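Local coordinates for blue (Type 1) copper domain protein (Nitrosopumilus maritimus, PDB 5FC9), which binds a copper ion in an open mononuclear type 1 site and probably transfers electrons, at residues Ala2-Pro7 / Leu22-Pro27; Asn8-Val13 / Pro86-Leu91; Val32-Asp37 / His70-Glu75; His42-Ile47 / Tyr78-Ser83. All coordinates share one frame; numbering follows the deposited sequence.

Contact 1 (Ala2-Pro7 / Leu22-Pro27); sequences AQIIIP and LNLEIP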
loop_
_atom_site.group_PDB
_atom_site.type_symbol
_atom_site.label_atom_id
_atom_site.label_comp_id
_atom_site.label_asym_id
_atom_site.label_seq_id
_atom_site.Cartn_x
_atom_site.Cartn_y
_atom_site.Cartn_z
ATOM N N ALA A 2 9.667 28.039 11.036
ATOM C CA ALA A 2 8.888 26.863 11.426
ATOM C C ALA A 2 8.382 26.268 10.116
ATOM O O ALA A 2 7.389 26.725 9.547
ATOM C CB ALA A 2 7.746 27.240 12.339
ATOM N N GLN A 3 9.093 25.260 9.635
ATOM C CA GLN A 3 8.923 24.807 8.266
ATOM C C GLN A 3 8.475 23.366 8.201
ATOM O O GLN A 3 8.873 22.545 9.036
ATOM C CB GLN A 3 10.231 24.945 7.479
ATOM C CG GLN A 3 10.728 26.365 7.325
ATOM C CD GLN A 3 11.990 26.410 6.483
ATOM O OE1 GLN A 3 12.085 25.739 5.445
ATOM N NE2 GLN A 3 12.971 27.184 6.924
ATOM N N ILE A 4 7.652 23.081 7.200
ATOM C CA ILE A 4 7.331 21.707 6.840
ATOM C C ILE A 4 7.706 21.528 5.381
ATOM O O ILE A 4 7.291 22.316 4.535
ATOM C CB ILE A 4 5.846 21.383 7.037
ATOM C CG1 ILE A 4 5.454 21.563 8.507
ATOM C CG2 ILE A 4 5.543 19.954 6.540
ATOM C CD1 ILE A 4 3.973 21.767 8.752
ATOM N N ILE A 5 8.481 20.487 5.083
ATOM C CA ILE A 5 8.878 20.211 3.717
ATOM C C ILE A 5 8.045 19.078 3.133
ATOM O O ILE A 5 7.850 18.060 3.795
ATOM C CB ILE A 5 10.352 19.818 3.629
ATOM C CG1 ILE A 5 11.234 20.947 4.179
ATOM C CG2 ILE A 5 10.727 19.458 2.188
ATOM C CD1 ILE A 5 12.710 20.677 4.037
ATOM N N ILE A 6 7.533 19.273 1.922
ATOM C CA ILE A 6 6.955 18.174 1.155
ATOM C C ILE A 6 8.078 17.607 0.286
ATOM O O ILE A 6 8.531 18.265 -0.650
ATOM C CB ILE A 6 5.764 18.623 0.273
ATOM C CG1 ILE A 6 4.775 19.480 1.074
ATOM C CG2 ILE A 6 5.069 17.414 -0.327
ATOM C CD1 ILE A 6 3.690 20.100 0.199
ATOM N N PRO A 7 8.567 16.400 0.615
ATOM C CA PRO A 7 9.781 15.956 -0.068
ATOM C C PRO A 7 9.529 15.329 -1.426
ATOM O O PRO A 7 8.402 14.955 -1.779
ATOM C CB PRO A 7 10.350 14.913 0.898
ATOM C CG PRO A 7 9.120 14.297 1.512
ATOM C CD PRO A 7 8.175 15.480 1.701
ATOM N N LEU A 22 6.458 15.308 10.316
ATOM C CA LEU A 22 5.086 14.853 10.175
ATOM C C LEU A 22 4.179 15.504 11.227
ATOM O O LEU A 22 2.984 15.686 10.999
ATOM C CB LEU A 22 5.041 13.333 10.277
ATOM C CG LEU A 22 3.749 12.643 9.857
ATOM C CD1 LEU A 22 3.372 13.037 8.447
ATOM C CD2 LEU A 22 3.959 11.142 9.972
ATOM N N ASN A 23 4.756 15.831 12.381
ATOM C CA ASN A 23 4.079 16.650 13.382
ATOM C C ASN A 23 4.984 17.816 13.720
ATOM O O ASN A 23 6.056 17.619 14.286
ATOM C CB ASN A 23 3.751 15.863 14.657
ATOM C CG ASN A 23 3.058 16.731 15.709
ATOM O OD1 ASN A 23 2.253 17.599 15.373
ATOM N ND2 ASN A 23 3.377 16.502 16.981
ATOM N N LEU A 24 4.564 19.017 13.343
ATOM C CA LEU A 24 5.333 20.218 13.637
ATOM C C LEU A 24 4.833 20.813 14.943
ATOM O O LEU A 24 3.672 21.198 15.030
ATOM C CB LEU A 24 5.204 21.235 12.500
ATOM C CG LEU A 24 5.922 22.565 12.753
ATOM C CD1 LEU A 24 7.419 22.378 12.651
ATOM C CD2 LEU A 24 5.430 23.665 11.803
ATOM N N GLU A 25 5.695 20.846 15.958
ATOM C CA GLU A 25 5.352 21.459 17.241
ATOM C C GLU A 25 5.808 22.917 17.285
ATOM O O GLU A 25 6.989 23.213 17.124
ATOM C CB GLU A 25 5.975 20.668 18.396
ATOM C CG GLU A 25 5.400 19.270 18.537
ATOM C CD GLU A 25 6.180 18.392 19.495
ATOM O OE1 GLU A 25 7.418 18.321 19.366
ATOM O OE2 GLU A 25 5.549 17.767 20.375
ATOM N N ILE A 26 4.861 23.820 17.505
ATOM C CA ILE A 26 5.147 25.256 17.513
ATOM C C ILE A 26 4.413 25.958 18.644
ATOM O O ILE A 26 3.340 25.526 19.056
ATOM C CB ILE A 26 4.739 25.944 16.186
ATOM C CG1 ILE A 26 3.283 25.615 15.846
ATOM C CG2 ILE A 26 5.668 25.543 15.052
ATOM C CD1 ILE A 26 2.638 26.579 14.895
ATOM N N PRO A 27 4.990 27.057 19.146
ATOM C CA PRO A 27 4.243 27.914 20.067
ATOM C C PRO A 27 3.195 28.735 19.324
ATOM O O PRO A 27 3.336 28.987 18.130
ATOM C CB PRO A 27 5.326 28.812 20.674
ATOM C CG PRO A 27 6.408 28.836 19.659
ATOM C CD PRO A 27 6.393 27.483 19.001
#
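L24 meets I4 with CG anti to its backbone N (chi1 177°), while CG1 of I4 stands anti to its own carbonyl carbon (chi1 -61°). The two branched chains cross obliquely. L24 CD2 rests 3.9 Å from I4 CD1, and further back L24 CB lies 4.0 Å from I4 CG1, so the isoleucine's longer arm is touched along its length. The other leucine methyl, CD1, sits 3.9 Å from the carbonyl oxygen Q3 O. Two residues along the strand, I26 CG2 meets the small A2 at CB, 3.8 Å away; A2 CB also borders L24 CD2 more loosely, at 4.3 Å. Strand 3-6 belongs to the sheet it forms with 30-36 and 67-72, strand 23-26 to the sheet with 89-94, so this is the closing seam between the two sheets of the cupredoxin beta-sandwich. V32 packs against both L24 and I26, and V92 against I4 and I26, extending the apolar layer. Backbone hydrogen bonds tie A2 and I4 to T33, and L24 to L91, each within its own sheet. Between the strands the side chains meet through aliphatic carbon, so cohesion here depends on close fit and exclusion of water.

Contact 2 (Asn8-Val13 / Pro86-Leu91); sequences NGNYDV and PWRVGL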
loop_
_atom_site.group_PDB
_atom_site.type_symbol
_atom_site.label_atom_id
_atom_site.label_comp_id
_atom_site.label_asym_id
_atom_site.label_seq_id
_atom_site.Cartn_x
_atom_site.Cartn_y
_atom_site.Cartn_z
ATOM N N ASN A 8 10.604 15.213 -2.196
ATOM C CA ASN A 8 10.547 14.423 -3.404
ATOM C C ASN A 8 10.081 13.024 -3.050
ATOM O O ASN A 8 10.572 12.424 -2.090
ATOM C CB ASN A 8 11.907 14.371 -4.087
ATOM C CG ASN A 8 11.864 13.586 -5.379
ATOM O OD1 ASN A 8 12.118 12.385 -5.392
ATOM N ND2 ASN A 8 11.530 14.260 -6.469
ATOM N N GLY A 9 9.116 12.524 -3.809
ATOM C CA GLY A 9 8.582 11.197 -3.560
ATOM C C GLY A 9 7.354 11.161 -2.676
ATOM O O GLY A 9 6.834 10.085 -2.370
ATOM N N ASN A 10 6.886 12.327 -2.252
ATOM C CA ASN A 10 5.653 12.407 -1.474
ATOM C C ASN A 10 4.439 11.874 -2.255
ATOM O O ASN A 10 3.459 11.406 -1.665
ATOM C CB ASN A 10 5.436 13.864 -1.017
ATOM C CG ASN A 10 4.183 14.040 -0.167
ATOM O OD1 ASN A 10 3.134 14.432 -0.677
ATOM N ND2 ASN A 10 4.286 13.728 1.127
ATOM N N TYR A 11 4.500 11.909 -3.583
ATOM C CA TYR A 11 3.415 11.353 -4.395
ATOM C C TYR A 11 3.304 9.820 -4.300
ATOM O O TYR A 11 2.304 9.250 -4.721
ATOM C CB TYR A 11 3.585 11.741 -5.871
ATOM C CG TYR A 11 4.855 11.222 -6.502
ATOM C CD1 TYR A 11 6.009 11.992 -6.513
ATOM C CD2 TYR A 11 4.902 9.959 -7.083
ATOM C CE1 TYR A 11 7.178 11.526 -7.081
ATOM C CE2 TYR A 11 6.067 9.489 -7.662
ATOM C CZ TYR A 11 7.200 10.271 -7.650
ATOM O OH TYR A 11 8.370 9.818 -8.226
ATOM N N ASP A 12 4.348 9.186 -3.780
ATOM C CA ASP A 12 4.421 7.724 -3.662
ATOM C C ASP A 12 3.321 7.234 -2.711
ATOM O O ASP A 12 3.005 7.901 -1.721
ATOM C CB ASP A 12 5.821 7.341 -3.162
ATOM C CG ASP A 12 6.169 5.877 -3.356
ATOM O OD1 ASP A 12 5.284 5.052 -3.661
ATOM O OD2 ASP A 12 7.362 5.580 -3.136
ATOM N N VAL A 13 2.724 6.084 -3.025
ATOM C CA VAL A 13 1.679 5.512 -2.171
ATOM C C VAL A 13 2.335 4.540 -1.196
ATOM O O VAL A 13 2.265 3.314 -1.365
ATOM C CB VAL A 13 0.584 4.794 -2.994
ATOM C CG1 VAL A 13 -0.569 4.383 -2.103
ATOM C CG2 VAL A 13 0.074 5.697 -4.127
ATOM N N PRO A 86 -4.485 12.089 -0.704
ATOM C CA PRO A 86 -5.142 12.207 0.604
ATOM C C PRO A 86 -4.581 11.277 1.677
ATOM O O PRO A 86 -4.842 11.505 2.857
ATOM C CB PRO A 86 -6.603 11.865 0.288
ATOM C CG PRO A 86 -6.578 11.135 -0.980
ATOM C CD PRO A 86 -5.421 11.677 -1.761
ATOM N N TRP A 87 -3.813 10.263 1.280
ATOM C CA TRP A 87 -3.136 9.406 2.255
ATOM C C TRP A 87 -1.988 10.138 2.956
ATOM O O TRP A 87 -1.488 9.692 3.990
ATOM C CB TRP A 87 -2.609 8.121 1.598
ATOM C CG TRP A 87 -1.627 8.358 0.496
ATOM C CD1 TRP A 87 -0.253 8.380 0.596
ATOM C CD2 TRP A 87 -1.936 8.607 -0.874
ATOM N NE1 TRP A 87 0.299 8.631 -0.639
ATOM C CE2 TRP A 87 -0.711 8.788 -1.554
ATOM C CE3 TRP A 87 -3.132 8.696 -1.596
ATOM C CZ2 TRP A 87 -0.656 9.037 -2.929
ATOM C CZ3 TRP A 87 -3.076 8.960 -2.956
ATOM C CH2 TRP A 87 -1.843 9.136 -3.608
ATOM N N ARG A 88 -1.578 11.274 2.398
ATOM C CA ARG A 88 -0.518 12.071 3.007
ATOM C C ARG A 88 -1.115 13.067 3.975
ATOM O O ARG A 88 -1.539 14.158 3.572
ATOM C CB ARG A 88 0.293 12.794 1.933
ATOM C CG ARG A 88 1.015 11.845 0.981
ATOM C CD ARG A 88 1.907 10.881 1.748
ATOM N NE ARG A 88 2.920 10.282 0.887
ATOM C CZ ARG A 88 3.897 9.510 1.348
ATOM N NH1 ARG A 88 3.941 9.224 2.640
ATOM N NH2 ARG A 88 4.821 9.031 0.525
ATOM N N VAL A 89 -1.159 12.671 5.244
ATOM C CA VAL A 89 -1.783 13.476 6.291
ATOM C C VAL A 89 -0.759 13.831 7.365
ATOM O O VAL A 89 -0.004 12.967 7.835
ATOM C CB VAL A 89 -2.987 12.740 6.917
ATOM C CG1 VAL A 89 -4.054 12.495 5.869
ATOM C CG2 VAL A 89 -2.565 11.410 7.544
ATOM N N GLY A 90 -0.708 15.114 7.731
ATOM C CA GLY A 90 0.228 15.567 8.740
ATOM C C GLY A 90 -0.459 16.361 9.838
ATOM O O GLY A 90 -1.677 16.551 9.807
ATOM N N LEU A 91 0.337 16.803 10.801
ATOM C CA LEU A 91 -0.150 17.548 11.955
ATOM C C LEU A 91 0.649 18.809 12.203
ATOM O O LEU A 91 1.859 18.850 11.988
ATOM C CB LEU A 91 -0.090 16.692 13.219
ATOM C CG LEU A 91 -0.805 15.352 13.201
ATOM C CD1 LEU A 91 -0.482 14.628 14.478
ATOM C CD2 LEU A 91 -2.278 15.605 13.128
#
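W87 and R88 belong to the ligand loop of the copper site, just past the copper ligand H85 and after P86, and they reach across to the carbonyls of a type I beta turn running from G9 to D12. The turn is closed by D12 N donating to G9 O. R88 is bent at chi2 (-56°), which places CD, and its NE donates to N10 O at 2.8 Å, meeting a lone pair in the carbonyl plane with an N-H...O angle of 151°. The N10 side chain slides past the arginine in the opposite direction. Its amide lies nearly parallel to the guanidinium, 19° apart, with N10 ND2 over one face and 3.7 Å from R88 NE; that ND2 is itself bonded to G17 O. The far end of R88 is held by two more carbonyls, G15 O at NH1 and A16 O at NH2. An alanine in place of R88 would probably leave the carbonyls of N10, G15 and A16 without the N-H donors this side chain brings them and the N10 amide without its flat neighbour. Next door, W87 NE1 donates to D12 O at 3.0 Å, the donor tilted from the carbonyl plane. V13 CG2 lies over one indole face near the rim, 3.6 Å from W87 CZ2, while Y11 O sits in the plane at the edge of the ring. D12 OD1 bonds H85 NE2 of the third subunit. This is the cupredoxin arrangement in which the loop between the last two strands carries the cysteine and a histidine ligand and packs against neighbouring loops at the metal end.

Contact 3 (Val32-Asp37 / His70-Glu75); sequences VTWTND and HVFEEE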
loop_
_atom_site.group_PDB
_atom_site.type_symbol
_atom_site.label_atom_id
_atom_site.label_comp_id
_atom_site.label_asym_id
_atom_site.label_seq_id
_atom_site.Cartn_x
_atom_site.Cartn_y
_atom_site.Cartn_z
ATOM N N VAL A 32 3.863 29.311 10.020
ATOM C CA VAL A 32 4.352 28.049 9.474
ATOM C C VAL A 32 4.476 28.147 7.956
ATOM O O VAL A 32 3.584 28.667 7.291
ATOM C CB VAL A 32 3.414 26.884 9.847
ATOM C CG1 VAL A 32 3.842 25.596 9.139
ATOM C CG2 VAL A 32 3.407 26.698 11.346
ATOM N N THR A 33 5.594 27.666 7.414
ATOM C CA THR A 33 5.814 27.700 5.975
ATOM C C THR A 33 5.989 26.295 5.412
ATOM O O THR A 33 6.900 25.577 5.819
ATOM C CB THR A 33 7.060 28.530 5.609
ATOM O OG1 THR A 33 6.929 29.848 6.155
ATOM C CG2 THR A 33 7.210 28.629 4.097
ATOM N N TRP A 34 5.113 25.926 4.489
ATOM C CA TRP A 34 5.272 24.681 3.733
ATOM C C TRP A 34 6.007 24.958 2.434
ATOM O O TRP A 34 5.721 25.952 1.771
ATOM C CB TRP A 34 3.922 24.048 3.382
ATOM C CG TRP A 34 3.166 23.364 4.487
ATOM C CD1 TRP A 34 3.125 22.014 4.740
ATOM C CD2 TRP A 34 2.278 23.972 5.429
ATOM N NE1 TRP A 34 2.287 21.754 5.797
ATOM C CE2 TRP A 34 1.759 22.941 6.246
ATOM C CE3 TRP A 34 1.888 25.294 5.684
ATOM C CZ2 TRP A 34 0.869 23.185 7.281
ATOM C CZ3 TRP A 34 0.997 25.535 6.719
ATOM C CH2 TRP A 34 0.506 24.486 7.507
ATOM N N THR A 35 6.915 24.065 2.047
ATOM C CA THR A 35 7.564 24.179 0.753
ATOM C C THR A 35 7.363 22.878 -0.011
ATOM O O THR A 35 7.578 21.803 0.547
ATOM C CB THR A 35 9.067 24.465 0.886
ATOM O OG1 THR A 35 9.248 25.709 1.579
ATOM C CG2 THR A 35 9.711 24.573 -0.484
ATOM N N ASN A 36 6.952 22.979 -1.270
ATOM C CA ASN A 36 6.872 21.791 -2.115
ATOM C C ASN A 36 8.207 21.495 -2.804
ATOM O O ASN A 36 8.561 22.154 -3.777
ATOM C CB ASN A 36 5.772 21.937 -3.169
ATOM C CG ASN A 36 5.577 20.656 -3.980
ATOM O OD1 ASN A 36 6.120 19.624 -3.614
ATOM N ND2 ASN A 36 4.819 20.725 -5.074
ATOM N N ASP A 37 8.931 20.501 -2.299
ATOM C CA ASP A 37 10.201 20.093 -2.902
ATOM C C ASP A 37 10.003 18.919 -3.851
ATOM O O ASP A 37 10.955 18.450 -4.475
ATOM C CB ASP A 37 11.220 19.707 -1.831
ATOM C CG ASP A 37 11.914 20.902 -1.218
ATOM O OD1 ASP A 37 11.747 22.034 -1.717
ATOM O OD2 ASP A 37 12.657 20.695 -0.238
ATOM N N HIS A 70 0.864 29.906 6.852
ATOM C CA HIS A 70 -0.288 30.168 7.716
ATOM C C HIS A 70 0.159 30.529 9.131
ATOM O O HIS A 70 1.050 29.888 9.699
ATOM C CB HIS A 70 -1.220 28.958 7.754
ATOM C CG HIS A 70 -2.458 29.171 8.571
ATOM N ND1 HIS A 70 -3.503 29.960 8.141
ATOM C CD2 HIS A 70 -2.824 28.685 9.780
ATOM C CE1 HIS A 70 -4.458 29.955 9.054
ATOM N NE2 HIS A 70 -4.071 29.193 10.060
ATOM N N VAL A 71 -0.467 31.559 9.703
ATOM C CA VAL A 71 -0.188 31.923 11.086
ATOM C C VAL A 71 -1.141 31.191 12.028
ATOM O O VAL A 71 -2.356 31.320 11.908
ATOM C CB VAL A 71 -0.305 33.449 11.318
ATOM C CG1 VAL A 71 0.083 33.787 12.744
ATOM C CG2 VAL A 71 0.576 34.208 10.335
ATOM N N PHE A 72 -0.578 30.423 12.957
ATOM C CA PHE A 72 -1.371 29.662 13.918
ATOM C C PHE A 72 -1.515 30.437 15.229
ATOM O O PHE A 72 -0.576 30.502 16.018
ATOM C CB PHE A 72 -0.732 28.294 14.179
ATOM C CG PHE A 72 -0.946 27.305 13.070
ATOM C CD1 PHE A 72 -0.087 27.264 11.983
ATOM C CD2 PHE A 72 -2.002 26.408 13.118
ATOM C CE1 PHE A 72 -0.281 26.345 10.957
ATOM C CE2 PHE A 72 -2.204 25.494 12.095
ATOM C CZ PHE A 72 -1.339 25.465 11.013
ATOM N N GLU A 73 -2.694 31.008 15.457
ATOM C CA GLU A 73 -2.916 31.871 16.616
ATOM C C GLU A 73 -3.701 31.186 17.739
ATOM O O GLU A 73 -3.912 31.794 18.790
ATOM C CB GLU A 73 -3.656 33.144 16.201
ATOM C CG GLU A 73 -2.878 34.077 15.292
ATOM C CD GLU A 73 -3.780 34.738 14.263
ATOM O OE1 GLU A 73 -4.735 34.075 13.814
ATOM O OE2 GLU A 73 -3.538 35.911 13.923
ATOM N N GLU A 74 -4.167 29.959 17.517
ATOM C CA GLU A 74 -4.850 29.227 18.579
ATOM C C GLU A 74 -4.128 27.928 18.911
ATOM O O GLU A 74 -3.671 27.225 18.006
ATOM C CB GLU A 74 -6.297 28.909 18.195
ATOM C CG GLU A 74 -7.260 30.080 18.027
ATOM C CD GLU A 74 -6.862 31.059 16.938
ATOM O OE1 GLU A 74 -6.991 30.704 15.749
ATOM O OE2 GLU A 74 -6.466 32.195 17.268
ATOM N N GLU A 75 -4.033 27.603 20.199
ATOM C CA GLU A 75 -3.545 26.292 20.605
ATOM C C GLU A 75 -4.484 25.204 20.083
ATOM O O GLU A 75 -5.681 25.447 19.874
ATOM C CB GLU A 75 -3.411 26.202 22.130
ATOM C CG GLU A 75 -2.450 27.219 22.753
ATOM C CD GLU A 75 -3.105 28.561 23.097
ATOM O OE1 GLU A 75 -4.185 28.885 22.550
ATOM O OE2 GLU A 75 -2.512 29.298 23.910
#
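V32 and H70 exchange both backbone hydrogen bonds of an antiparallel hydrogen-bonded pair: V32 N gives to H70 O at 2.9 Å and H70 N to V32 O at 3.0 Å. Further along strand 30-36 the polar groups find other mates. W34 pairs through its backbone with F68. The T33 hydroxyl is engaged by E69 OE2, the T35 hydroxyl by R67 NE, and the N36 amide nitrogen by L62 O and V40 O, while N36 OD1 accepts from D38 N, so these buried polar side chains are provided for. Strand 30-36 is the middle strand of one sheet of the cupredoxin beta-sandwich, with 67-72 at its edge. Toward the core, F72 has CG anti to its carbonyl carbon (chi1 -76°). V32 CG2 approaches F72 CD1 at 3.6 Å, and W34 meets the phenylalanine at about a right angle, W34 CH2 lying at the phenyl edge 4.0 Å from F72 CE1. H70 CD2 stands over the centre of the F72 ring, 3.6 Å above its plane. The H70 imidazole can also bind a second copper ion, which is not bound to this chain here, and F57 packs against both H70 and F72.

Contact 4 (His42-Ile47 / Tyr78-Ser83); sequences HNIQSI and YKYYCS. With CU (copper (II) ion), chain E.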
loop_
_atom_site.group_PDB
_atom_site.type_symbol
_atom_site.label_atom_id
_atom_site.label_comp_id
_atom_site.label_asym_id
_atom_site.label_seq_id
_atom_site.Cartn_x
_atom_site.Cartn_y
_atom_site.Cartn_z
ATOM N N HIS A 42 1.230 19.780 -5.286
ATOM C CA HIS A 42 0.622 19.374 -4.033
ATOM C C HIS A 42 -0.234 20.501 -3.530
ATOM O O HIS A 42 -0.130 21.615 -4.016
ATOM C CB HIS A 42 1.686 19.031 -2.995
ATOM C CG HIS A 42 2.409 17.755 -3.285
ATOM N ND1 HIS A 42 1.796 16.524 -3.221
ATOM C CD2 HIS A 42 3.693 17.520 -3.640
ATOM C CE1 HIS A 42 2.670 15.579 -3.525
ATOM N NE2 HIS A 42 3.830 16.158 -3.781
ATOM N N ASN A 43 -1.088 20.218 -2.560
ATOM C CA ASN A 43 -1.708 21.312 -1.826
ATOM C C ASN A 43 -1.781 20.950 -0.350
ATOM O O ASN A 43 -1.460 19.826 0.053
ATOM C CB ASN A 43 -3.092 21.665 -2.405
ATOM C CG ASN A 43 -4.061 20.505 -2.369
ATOM O OD1 ASN A 43 -4.328 19.944 -1.315
ATOM N ND2 ASN A 43 -4.593 20.141 -3.523
ATOM N N ILE A 44 -2.151 21.936 0.461
ATOM C CA ILE A 44 -2.238 21.775 1.900
ATOM C C ILE A 44 -3.644 22.181 2.324
ATOM O O ILE A 44 -4.027 23.337 2.166
ATOM C CB ILE A 44 -1.185 22.636 2.637
ATOM C CG1 ILE A 44 0.242 22.180 2.276
ATOM C CG2 ILE A 44 -1.411 22.590 4.144
ATOM C CD1 ILE A 44 0.570 20.762 2.698
ATOM N N GLN A 45 -4.422 21.233 2.841
ATOM C CA GLN A 45 -5.789 21.536 3.284
ATOM C C GLN A 45 -6.035 21.041 4.694
ATOM O O GLN A 45 -5.843 19.859 4.986
ATOM C CB GLN A 45 -6.824 20.892 2.356
ATOM C CG GLN A 45 -6.592 21.121 0.885
ATOM C CD GLN A 45 -6.884 22.529 0.474
ATOM O OE1 GLN A 45 -7.793 23.158 1.006
ATOM N NE2 GLN A 45 -6.115 23.045 -0.479
ATOM N N SER A 46 -6.513 21.927 5.561
ATOM C CA SER A 46 -6.949 21.513 6.891
ATOM C C SER A 46 -8.158 20.582 6.755
ATOM O O SER A 46 -9.031 20.807 5.911
ATOM C CB SER A 46 -7.284 22.745 7.743
ATOM O OG SER A 46 -8.034 23.664 6.978
ATOM N N ILE A 47 -8.178 19.510 7.549
ATOM C CA ILE A 47 -9.261 18.526 7.459
ATOM C C ILE A 47 -9.833 18.189 8.820
ATOM O O ILE A 47 -9.188 18.420 9.849
ATOM C CB ILE A 47 -8.802 17.201 6.808
ATOM C CG1 ILE A 47 -7.590 16.623 7.551
ATOM C CG2 ILE A 47 -8.534 17.411 5.337
ATOM C CD1 ILE A 47 -7.340 15.121 7.252
ATOM N N TYR A 78 -3.854 20.328 14.794
ATOM C CA TYR A 78 -4.448 20.610 13.497
ATOM C C TYR A 78 -4.000 19.595 12.442
ATOM O O TYR A 78 -2.830 19.566 12.065
ATOM C CB TYR A 78 -4.076 22.032 13.062
ATOM C CG TYR A 78 -4.549 23.086 14.033
ATOM C CD1 TYR A 78 -3.733 23.531 15.068
ATOM C CD2 TYR A 78 -5.825 23.610 13.929
ATOM C CE1 TYR A 78 -4.184 24.490 15.962
ATOM C CE2 TYR A 78 -6.282 24.567 14.812
ATOM C CZ TYR A 78 -5.463 25.001 15.822
ATOM O OH TYR A 78 -5.935 25.958 16.696
ATOM N N LYS A 79 -4.934 18.774 11.969
ATOM C CA LYS A 79 -4.653 17.816 10.901
ATOM C C LYS A 79 -4.756 18.494 9.540
ATOM O O LYS A 79 -5.574 19.389 9.345
ATOM C CB LYS A 79 -5.630 16.635 10.947
ATOM C CG LYS A 79 -5.567 15.799 12.206
ATOM C CD LYS A 79 -6.578 14.658 12.167
ATOM C CE LYS A 79 -7.507 14.700 13.371
ATOM N NZ LYS A 79 -8.301 15.959 13.437
ATOM N N TYR A 80 -3.949 18.051 8.584
ATOM C CA TYR A 80 -4.103 18.529 7.221
ATOM C C TYR A 80 -3.704 17.444 6.244
ATOM O O TYR A 80 -3.007 16.500 6.616
ATOM C CB TYR A 80 -3.261 19.789 6.972
ATOM C CG TYR A 80 -1.782 19.529 7.060
ATOM C CD1 TYR A 80 -1.121 19.609 8.270
ATOM C CD2 TYR A 80 -1.050 19.187 5.926
ATOM C CE1 TYR A 80 0.250 19.357 8.368
ATOM C CE2 TYR A 80 0.311 18.924 6.009
ATOM C CZ TYR A 80 0.954 19.010 7.222
ATOM O OH TYR A 80 2.303 18.758 7.320
ATOM N N TYR A 81 -4.124 17.585 4.999
ATOM C CA TYR A 81 -3.741 16.601 4.000
ATOM C C TYR A 81 -3.510 17.323 2.671
ATOM O O TYR A 81 -3.526 18.554 2.616
ATOM C CB TYR A 81 -4.819 15.491 3.960
ATOM C CG TYR A 81 -6.017 15.653 3.041
ATOM C CD1 TYR A 81 -6.665 14.536 2.533
ATOM C CD2 TYR A 81 -6.457 16.907 2.612
ATOM C CE1 TYR A 81 -7.753 14.663 1.664
ATOM C CE2 TYR A 81 -7.522 17.035 1.747
ATOM C CZ TYR A 81 -8.169 15.916 1.281
ATOM O OH TYR A 81 -9.245 16.045 0.428
ATOM N N CYS A 82 -3.295 16.555 1.616
ATOM C CA CYS A 82 -3.247 17.047 0.248
ATOM C C CYS A 82 -4.398 16.424 -0.508
ATOM O O CYS A 82 -4.564 15.202 -0.473
ATOM C CB CYS A 82 -1.917 16.675 -0.418
ATOM S SG CYS A 82 -1.848 17.006 -2.198
ATOM N N SER A 83 -5.201 17.223 -1.203
ATOM C CA SER A 83 -6.368 16.632 -1.847
ATOM C C SER A 83 -5.981 15.731 -3.034
ATOM O O SER A 83 -6.764 14.866 -3.447
ATOM C CB SER A 83 -7.366 17.720 -2.280
ATOM O OG SER A 83 -6.869 18.508 -3.347
HETATM CU CU CU E . 0.020 15.879 -2.637
HETATM O O HOH W 1 0.740 15.271 -0.600
#
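H42 and C82 supply two of the three protein ligands of the type 1 copper in this cupredoxin: H42 ND1 binds the metal at 2.0 Å and C82 SG at 2.2 Å. H85 is the third, and a water 2.2 Å from the copper completes the open site. D38 bonds the far nitrogen of H42, NE2, and so helps fix the turn of the imidazole. The thiolate gains a second-shell bond from the backbone, N43 N donating to C82 SG at 3.3 Å and almost straight (170°), which would probably draw off some of its electron density. The N43 side chain, its CG between backbone N and carbonyl carbon (chi1 60°), grips S83, the residue after C82, twice: OD1 accepts from S83 N at 2.9 Å, and ND2 gives to S83 OG at 2.8 Å. An alanine at N43 is likely to leave S83 N and S83 OG without these mates, freeing the ligand loop just past C82 to shift. Beyond the site the two segments run antiparallel, Q45 and Y81 exchanging both backbone bonds and S46 facing Y80 as a non-hydrogen-bonded pair. I44 CD1 packs on Y80 CE2. On the Y81 ring, I47 CG2 makes a CH-pi contact 3.9 Å from the centroid, and S83 N lies over the opposite face toward the rim.

Overall arrangement
Contact 2 and the H42/C82 end of contact 4 form the copper end of the sandwich. Their centres are 10 Å apart, and N10 OD1 of contact 2 comes within 3.1 Å of H42 CE1, beside the metal; strands 76-81 and 89-94 also pair through G90 N and Y80 O. Contacts 1 and 3 are buried between and within the sheets, centres 8 Å apart, and share strand pairing between 3-6 and 30-36. Both touch the ligand H42 at CD2, I6 CG2 at 3.6 Å and N36 OD1 at 3.2 Å. W34 CD1, 3.5 Å from I44 CD1, and I4 CG2, 3.5 Å from Y80 OH, join them to contact 4. Contacts 2 and 3 are the farthest apart, centres about 17 Å from each other.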